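Local coordinates for hypothetical nigD-like protein (Bacteroides caccae, PDB 3QWN) that probably acts as a NigD-like immunity protein, an antitoxin that would protect its producer against a bacteriocin-type toxin, at residues G110-I115 with I181-K186; V143-Y148 with D169-A174; L12-V17 with Q76-P81. All coordinates share one frame; numbering follows the deposited sequence.

Interaction 1: residues G110-I115 with I181-K186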
# COMPACT_ATOMS: atom_id res chain seq x y z
N GLY A 110 -2.17 -4.73 -9.28
CA GLY A 110 -1.71 -3.45 -9.81
C GLY A 110 -0.98 -2.56 -8.83
O GLY A 110 -0.65 -1.42 -9.17
N TYR A 111 -0.71 -3.07 -7.62
CA TYR A 111 0.01 -2.32 -6.59
C TYR A 111 1.25 -3.07 -6.06
O TYR A 111 1.37 -4.29 -6.20
CB TYR A 111 -0.92 -2.07 -5.40
CG TYR A 111 -2.18 -1.29 -5.68
CD1 TYR A 111 -2.20 0.09 -5.57
CD2 TYR A 111 -3.38 -1.95 -5.91
CE1 TYR A 111 -3.37 0.82 -5.81
CE2 TYR A 111 -4.57 -1.24 -6.10
CZ TYR A 111 -4.56 0.15 -6.04
OH TYR A 111 -5.74 0.84 -6.18
N LEU A 112 2.14 -2.31 -5.38
CA LEU A 112 3.23 -2.82 -4.58
C LEU A 112 2.72 -2.68 -3.13
O LEU A 112 2.67 -1.56 -2.62
CB LEU A 112 4.58 -2.11 -4.86
CG LEU A 112 5.73 -2.51 -3.90
CD1 LEU A 112 6.26 -3.92 -4.20
CD2 LEU A 112 6.86 -1.46 -3.90
N ASN A 113 2.24 -3.78 -2.52
CA ASN A 113 1.66 -3.74 -1.17
C ASN A 113 2.69 -4.02 -0.10
O ASN A 113 3.62 -4.77 -0.32
CB ASN A 113 0.50 -4.73 -1.03
CG ASN A 113 -0.38 -4.73 -2.24
OD1 ASN A 113 -1.15 -3.83 -2.43
ND2 ASN A 113 -0.13 -5.62 -3.17
N MSE A 114 2.52 -3.39 1.04
CA MSE A 114 3.43 -3.59 2.14
C MSE A 114 2.77 -3.27 3.44
O MSE A 114 1.92 -2.36 3.52
CB MSE A 114 4.77 -2.81 2.01
CG MSE A 114 4.68 -1.30 2.20
SE MSE A 114 6.35 -0.43 1.57
CE MSE A 114 6.10 -0.73 -0.35
N ILE A 115 3.18 -4.04 4.46
CA ILE A 115 2.83 -3.89 5.86
C ILE A 115 4.10 -3.43 6.54
O ILE A 115 5.13 -4.10 6.47
CB ILE A 115 2.26 -5.17 6.47
CG1 ILE A 115 1.03 -5.68 5.68
CG2 ILE A 115 1.94 -4.93 7.94
CD1 ILE A 115 0.49 -7.06 6.16
N ILE A 181 9.08 -5.00 -16.03
CA ILE A 181 9.52 -3.93 -15.13
C ILE A 181 10.07 -4.55 -13.84
O ILE A 181 9.54 -5.55 -13.37
CB ILE A 181 8.33 -2.93 -14.89
CG1 ILE A 181 8.20 -2.00 -16.11
CG2 ILE A 181 8.48 -2.09 -13.62
CD1 ILE A 181 6.84 -1.76 -16.54
N THR A 182 11.16 -3.98 -13.30
CA THR A 182 11.78 -4.45 -12.06
C THR A 182 11.70 -3.33 -11.02
O THR A 182 12.33 -2.28 -11.19
CB THR A 182 13.23 -4.93 -12.30
OG1 THR A 182 13.23 -5.95 -13.30
CG2 THR A 182 13.87 -5.48 -11.03
N ILE A 183 10.92 -3.54 -9.97
CA ILE A 183 10.82 -2.53 -8.91
C ILE A 183 11.85 -2.87 -7.85
O ILE A 183 11.84 -3.98 -7.32
CB ILE A 183 9.38 -2.40 -8.33
CG1 ILE A 183 8.38 -1.97 -9.44
CG2 ILE A 183 9.34 -1.44 -7.11
CD1 ILE A 183 7.10 -2.66 -9.36
N LYS A 184 12.75 -1.92 -7.55
CA LYS A 184 13.77 -2.06 -6.53
C LYS A 184 13.44 -1.06 -5.41
O LYS A 184 13.58 0.16 -5.59
CB LYS A 184 15.16 -1.85 -7.11
CG LYS A 184 15.57 -2.97 -8.05
CD LYS A 184 16.99 -2.82 -8.49
CE LYS A 184 17.38 -3.85 -9.53
NZ LYS A 184 18.82 -3.81 -9.80
N PHE A 185 12.92 -1.57 -4.30
CA PHE A 185 12.46 -0.78 -3.17
C PHE A 185 13.50 -0.69 -2.05
O PHE A 185 13.99 -1.71 -1.56
CB PHE A 185 11.13 -1.35 -2.62
CG PHE A 185 10.59 -0.66 -1.39
CD1 PHE A 185 9.97 0.58 -1.48
CD2 PHE A 185 10.71 -1.25 -0.14
CE1 PHE A 185 9.48 1.22 -0.34
CE2 PHE A 185 10.21 -0.62 1.01
CZ PHE A 185 9.60 0.61 0.89
N LYS A 186 13.81 0.55 -1.63
CA LYS A 186 14.72 0.89 -0.53
C LYS A 186 13.95 1.61 0.57
O LYS A 186 12.93 2.26 0.30
CB LYS A 186 15.87 1.76 -1.03
CG LYS A 186 17.02 0.98 -1.66
CD LYS A 186 18.12 1.91 -2.15
CE LYS A 186 19.04 1.24 -3.15
NZ LYS A 186 20.24 2.07 -3.45
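Met114 and Phe185 approach each other from facing strands of the C-terminal domain. CB of the selenomethionine Met114 leaves strand 111-115 pointing toward strand 181-186, and CG sits between the backbone N and the carbonyl carbon (chi1 72°); the chain continues anti about CB-CG, which carries the selenium to the ring. There SE of Met114 lies 3.5 Å from CZ of Phe185, with CE2 further off at 3.9 Å, standing obliquely to the ring in a Met-aromatic contact. A bend at chi3 (71°) then folds the terminal methyl back across the aromatic face. CE of Met114 rests 4.1 Å from the centroid of the Phe185 ring, close to its normal but displaced toward the rim, a CH-pi contact. Leu112 and Ile183 lie alongside, pointing opposite ways, with CD2 of Leu112 4.1 Å from CG2 of Ile183. CD2 of Leu112 also reaches obliquely to Phe185, 4.4 Å from its CD1. The contact is wholly apolar and buried. Over these short lengths the axes of strands 111-115 and 181-186 run in roughly the same direction, 29° apart and 10.8 Å from each other, so they face one another across a core. Strand 111-120 is flanked by strands 101-108 and 158-167, which add Ile105, Leu107 and Leu164, while strand 181-190 lies between 142-150 and 196-209, with Met145, Leu147 and Tyr209 lining its side.

Interaction 2: residues V143-Y148 with D169-A174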
# COMPACT_ATOMS: atom_id res chain seq x y z
N VAL A 143 12.69 0.38 -11.95
CA VAL A 143 12.05 1.48 -11.24
C VAL A 143 12.62 1.48 -9.82
O VAL A 143 12.39 0.52 -9.06
CB VAL A 143 10.49 1.38 -11.23
CG1 VAL A 143 9.88 2.50 -10.40
CG2 VAL A 143 9.93 1.37 -12.65
N ASN A 144 13.38 2.52 -9.48
CA ASN A 144 13.95 2.64 -8.14
C ASN A 144 12.99 3.41 -7.26
O ASN A 144 12.53 4.49 -7.63
CB ASN A 144 15.32 3.28 -8.17
CG ASN A 144 16.37 2.37 -8.74
OD1 ASN A 144 16.71 1.35 -8.16
ND2 ASN A 144 16.89 2.72 -9.91
N MSE A 145 12.63 2.82 -6.10
CA MSE A 145 11.71 3.41 -5.14
C MSE A 145 12.34 3.52 -3.78
O MSE A 145 12.94 2.57 -3.29
CB MSE A 145 10.43 2.59 -5.04
CG MSE A 145 9.61 2.57 -6.31
SE MSE A 145 7.89 1.78 -5.96
CE MSE A 145 7.23 1.75 -7.79
N LEU A 146 12.25 4.69 -3.18
CA LEU A 146 12.75 4.93 -1.84
C LEU A 146 11.59 5.38 -0.99
O LEU A 146 10.87 6.29 -1.40
CB LEU A 146 13.89 5.97 -1.81
CG LEU A 146 14.39 6.45 -0.43
CD1 LEU A 146 14.96 5.28 0.43
CD2 LEU A 146 15.45 7.53 -0.61
N LEU A 147 11.39 4.73 0.16
CA LEU A 147 10.32 5.11 1.05
C LEU A 147 10.61 6.47 1.70
O LEU A 147 11.69 6.69 2.26
CB LEU A 147 10.06 4.04 2.15
CG LEU A 147 8.88 4.33 3.08
CD1 LEU A 147 7.55 4.13 2.38
CD2 LEU A 147 8.97 3.54 4.33
N TYR A 148 9.62 7.36 1.61
CA TYR A 148 9.59 8.62 2.30
C TYR A 148 8.73 8.41 3.55
O TYR A 148 7.60 7.91 3.45
CB TYR A 148 9.02 9.73 1.39
CG TYR A 148 8.74 11.04 2.10
CD1 TYR A 148 7.59 11.20 2.87
CD2 TYR A 148 9.58 12.14 1.94
CE1 TYR A 148 7.33 12.40 3.54
CE2 TYR A 148 9.30 13.35 2.57
CZ TYR A 148 8.18 13.48 3.37
OH TYR A 148 7.89 14.67 4.00
N ASP A 169 0.21 1.61 -12.16
CA ASP A 169 -0.45 1.86 -13.45
C ASP A 169 0.37 2.77 -14.37
O ASP A 169 0.34 2.57 -15.59
CB ASP A 169 -1.85 2.46 -13.21
CG ASP A 169 -2.70 1.62 -12.27
OD1 ASP A 169 -2.92 0.42 -12.56
OD2 ASP A 169 -3.07 2.14 -11.19
N LYS A 170 1.15 3.72 -13.80
CA LYS A 170 1.98 4.67 -14.54
C LYS A 170 3.14 4.01 -15.31
O LYS A 170 3.78 4.66 -16.14
CB LYS A 170 2.52 5.78 -13.61
CG LYS A 170 3.59 5.38 -12.58
CD LYS A 170 4.18 6.60 -11.85
CE LYS A 170 5.14 7.35 -12.74
NZ LYS A 170 5.68 8.56 -12.08
N TYR A 171 3.42 2.74 -15.03
CA TYR A 171 4.53 2.01 -15.66
C TYR A 171 4.06 1.17 -16.85
O TYR A 171 4.88 0.75 -17.67
CB TYR A 171 5.27 1.15 -14.61
CG TYR A 171 5.77 1.97 -13.44
CD1 TYR A 171 6.66 3.03 -13.63
CD2 TYR A 171 5.29 1.75 -12.15
CE1 TYR A 171 7.08 3.82 -12.56
CE2 TYR A 171 5.70 2.53 -11.08
CZ TYR A 171 6.60 3.57 -11.28
OH TYR A 171 7.02 4.33 -10.23
N ALA A 172 2.73 0.95 -16.95
CA ALA A 172 2.12 0.21 -18.04
C ALA A 172 2.13 1.06 -19.31
O ALA A 172 1.76 2.24 -19.27
CB ALA A 172 0.70 -0.20 -17.68
N ASP A 173 2.62 0.47 -20.42
CA ASP A 173 2.68 1.12 -21.72
C ASP A 173 1.86 0.29 -22.71
O ASP A 173 2.24 -0.83 -23.05
CB ASP A 173 4.13 1.34 -22.19
CG ASP A 173 4.32 2.33 -23.33
OD1 ASP A 173 3.30 2.85 -23.85
OD2 ASP A 173 5.49 2.61 -23.69
N ALA A 174 0.71 0.85 -23.13
CA ALA A 174 -0.22 0.22 -24.07
C ALA A 174 0.42 -0.02 -25.45
O ALA A 174 0.13 -1.04 -26.09
CB ALA A 174 -1.47 1.07 -24.22
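Tyr171 lays its ring against Val143 and Met145, two alternate residues of strand 143-148. The CH-pi part falls to Val143: its CG2 lies over one face of the Tyr171 ring, 4.0 Å from the centroid and offset toward the rim. On the opposite face CG of Lys170, the preceding residue, sits over the ring centre, so the phenol is clasped between two aliphatic groups. The remaining apolar contacts gather at the far end of the ring. CG1 of Val143 is 3.6 Å from CZ of Tyr171, and the selenomethionine Met145, extended beyond CG, brings its CE to 3.7 Å from CE2 of Tyr171 in an oblique approach. Both methyls also border the phenol oxygen; CG1 of Val143, placed anti to the backbone N (chi1 176°), comes within 3.4 Å of OH of Tyr171. The polar chemistry of that hydroxyl lies outside the two segments: it hydrogen-bonds to the carboxylate of Glu132, which also forms a salt bridge with Lys170. Strand 142-150 runs between 127-133 and 181-190. The short 3-10 turn 169-171, which follows strand 158-167, brings Tyr171 up to this sheet, where the ring also touches Pro83 and Tyr209 of strand 196-209.

Interaction 3: residues L12-V17 with Q76-P81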
# COMPACT_ATOMS: atom_id res chain seq x y z
N LEU A 12 -6.50 -8.15 9.16
CA LEU A 12 -6.89 -7.23 8.09
C LEU A 12 -6.33 -7.65 6.76
O LEU A 12 -5.19 -8.07 6.67
CB LEU A 12 -6.39 -5.82 8.42
CG LEU A 12 -7.03 -5.12 9.63
CD1 LEU A 12 -6.38 -3.77 9.83
CD2 LEU A 12 -8.54 -4.93 9.45
N GLU A 13 -7.10 -7.49 5.71
CA GLU A 13 -6.70 -7.79 4.33
C GLU A 13 -6.75 -6.54 3.45
O GLU A 13 -7.57 -5.66 3.69
CB GLU A 13 -7.66 -8.81 3.73
CG GLU A 13 -7.37 -10.27 3.99
CD GLU A 13 -8.34 -11.20 3.28
OE1 GLU A 13 -8.50 -11.11 2.03
OE2 GLU A 13 -9.00 -11.98 4.01
N PHE A 14 -5.91 -6.48 2.41
CA PHE A 14 -5.89 -5.46 1.36
C PHE A 14 -7.01 -5.81 0.42
O PHE A 14 -7.00 -6.92 -0.14
CB PHE A 14 -4.52 -5.44 0.61
CG PHE A 14 -3.34 -4.86 1.37
CD1 PHE A 14 -2.76 -5.56 2.42
CD2 PHE A 14 -2.83 -3.61 1.03
CE1 PHE A 14 -1.71 -4.99 3.16
CE2 PHE A 14 -1.76 -3.06 1.75
CZ PHE A 14 -1.19 -3.76 2.79
N VAL A 15 -7.99 -4.93 0.27
CA VAL A 15 -9.16 -5.14 -0.62
C VAL A 15 -9.49 -3.83 -1.30
O VAL A 15 -8.94 -2.75 -0.96
CB VAL A 15 -10.42 -5.71 0.14
CG1 VAL A 15 -10.16 -7.08 0.79
CG2 VAL A 15 -10.98 -4.71 1.17
N THR A 16 -10.42 -3.92 -2.25
CA THR A 16 -11.05 -2.78 -2.90
C THR A 16 -12.54 -2.81 -2.53
O THR A 16 -13.13 -3.89 -2.49
CB THR A 16 -10.79 -2.77 -4.41
OG1 THR A 16 -9.38 -2.79 -4.63
CG2 THR A 16 -11.36 -1.54 -5.10
N VAL A 17 -13.10 -1.69 -2.16
CA VAL A 17 -14.54 -1.61 -1.87
C VAL A 17 -15.16 -0.62 -2.84
O VAL A 17 -14.49 0.33 -3.25
CB VAL A 17 -14.91 -1.29 -0.40
CG1 VAL A 17 -14.51 -2.41 0.53
CG2 VAL A 17 -14.33 0.05 0.06
N GLN A 76 -10.74 0.26 7.24
CA GLN A 76 -9.87 1.38 7.54
C GLN A 76 -9.08 1.74 6.29
O GLN A 76 -8.90 0.92 5.39
CB GLN A 76 -8.98 1.16 8.76
CG GLN A 76 -7.83 0.22 8.56
CD GLN A 76 -7.12 -0.01 9.85
OE1 GLN A 76 -7.68 -0.54 10.83
NE2 GLN A 76 -5.86 0.36 9.88
N SER A 77 -8.64 2.97 6.23
CA SER A 77 -7.89 3.46 5.11
C SER A 77 -6.47 2.91 5.10
O SER A 77 -5.96 2.38 6.11
CB SER A 77 -7.85 4.98 5.17
OG SER A 77 -7.07 5.42 6.28
N LEU A 78 -5.84 3.03 3.94
CA LEU A 78 -4.44 2.71 3.74
C LEU A 78 -3.85 3.85 2.90
O LEU A 78 -4.62 4.66 2.34
CB LEU A 78 -4.20 1.31 3.13
CG LEU A 78 -4.89 0.90 1.83
CD1 LEU A 78 -4.26 1.56 0.64
CD2 LEU A 78 -4.72 -0.56 1.59
N VAL A 79 -2.52 3.94 2.85
CA VAL A 79 -1.85 5.02 2.11
C VAL A 79 -1.64 4.51 0.70
O VAL A 79 -1.14 3.39 0.53
CB VAL A 79 -0.53 5.48 2.80
CG1 VAL A 79 0.03 6.73 2.16
CG2 VAL A 79 -0.73 5.70 4.30
N THR A 80 -2.02 5.30 -0.31
CA THR A 80 -1.79 4.99 -1.74
C THR A 80 -0.83 6.05 -2.29
O THR A 80 -1.28 7.00 -2.93
CB THR A 80 -3.10 4.87 -2.56
OG1 THR A 80 -3.93 6.00 -2.30
CG2 THR A 80 -3.85 3.56 -2.31
N PRO A 81 0.49 5.97 -1.98
CA PRO A 81 1.39 7.02 -2.47
C PRO A 81 1.77 6.81 -3.93
O PRO A 81 2.22 5.72 -4.35
CB PRO A 81 2.60 6.91 -1.54
CG PRO A 81 2.63 5.48 -1.08
CD PRO A 81 1.22 4.93 -1.22
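Leu12, just ahead of strand 13-17, meets the carboxamide of Gln76, the two side chains crossing at about a right angle. CD1 of Leu12 lies 3.6 Å from OE1 and 3.8 Å from CD of Gln76, a van der Waals contact between a methyl and the amide. With chi1 at 74°, the Gln76 chain starts out over its own backbone and then runs straight on through CG to bring the amide to the leucine. At Phe14 the ring approaches Leu78, whose CD2 touches it obliquely, 3.6 Å from CD2 and 3.9 Å from CE2 of Phe14. That ring also meets Trp106 edge-to-face and packs on Ser165, while Leu78 reaches Tyr163 and Ser165, so this pair faces the neighbouring domain. From Val15 onward the strand turns its contacts to its barrel neighbours, Val15 and Val17 packing on Leu28 and Ile25. Strand 52-63 bonds through its backbone to both segments, Glu13 to Ser57 and Gln76 to Met56, and so bridges them. The strand order 1-2-3-5-4, with first and last paired and strands 36-41 and 68-77 parallel, is that of an OB fold, consistent with the family of this N-terminal domain.

Interactions 1 and 2 belong to the core of the C-terminal beta-sandwich domain, whereas interaction 3 is partly exposed and lies where the OB domain meets it. The first two share a sheet: strands 142-150 and 181-190 are neighbours, joined by backbone bonds such as Lys186 N to Met145 O, 2.8 Å. Interaction 1 links this sheet to the three-stranded one, while interaction 2 ties it to the turn leaving that sheet's last strand. Methyl groups against an aromatic ring dominate both, with selenium joining in interaction 1; interaction 3 adds the amide of the exposed Gln76. Phe14 nonetheless touches segment 110-115, its CZ 3.5 Å from O of Met114, so interactions 1 and 3 are in contact across the domain boundary.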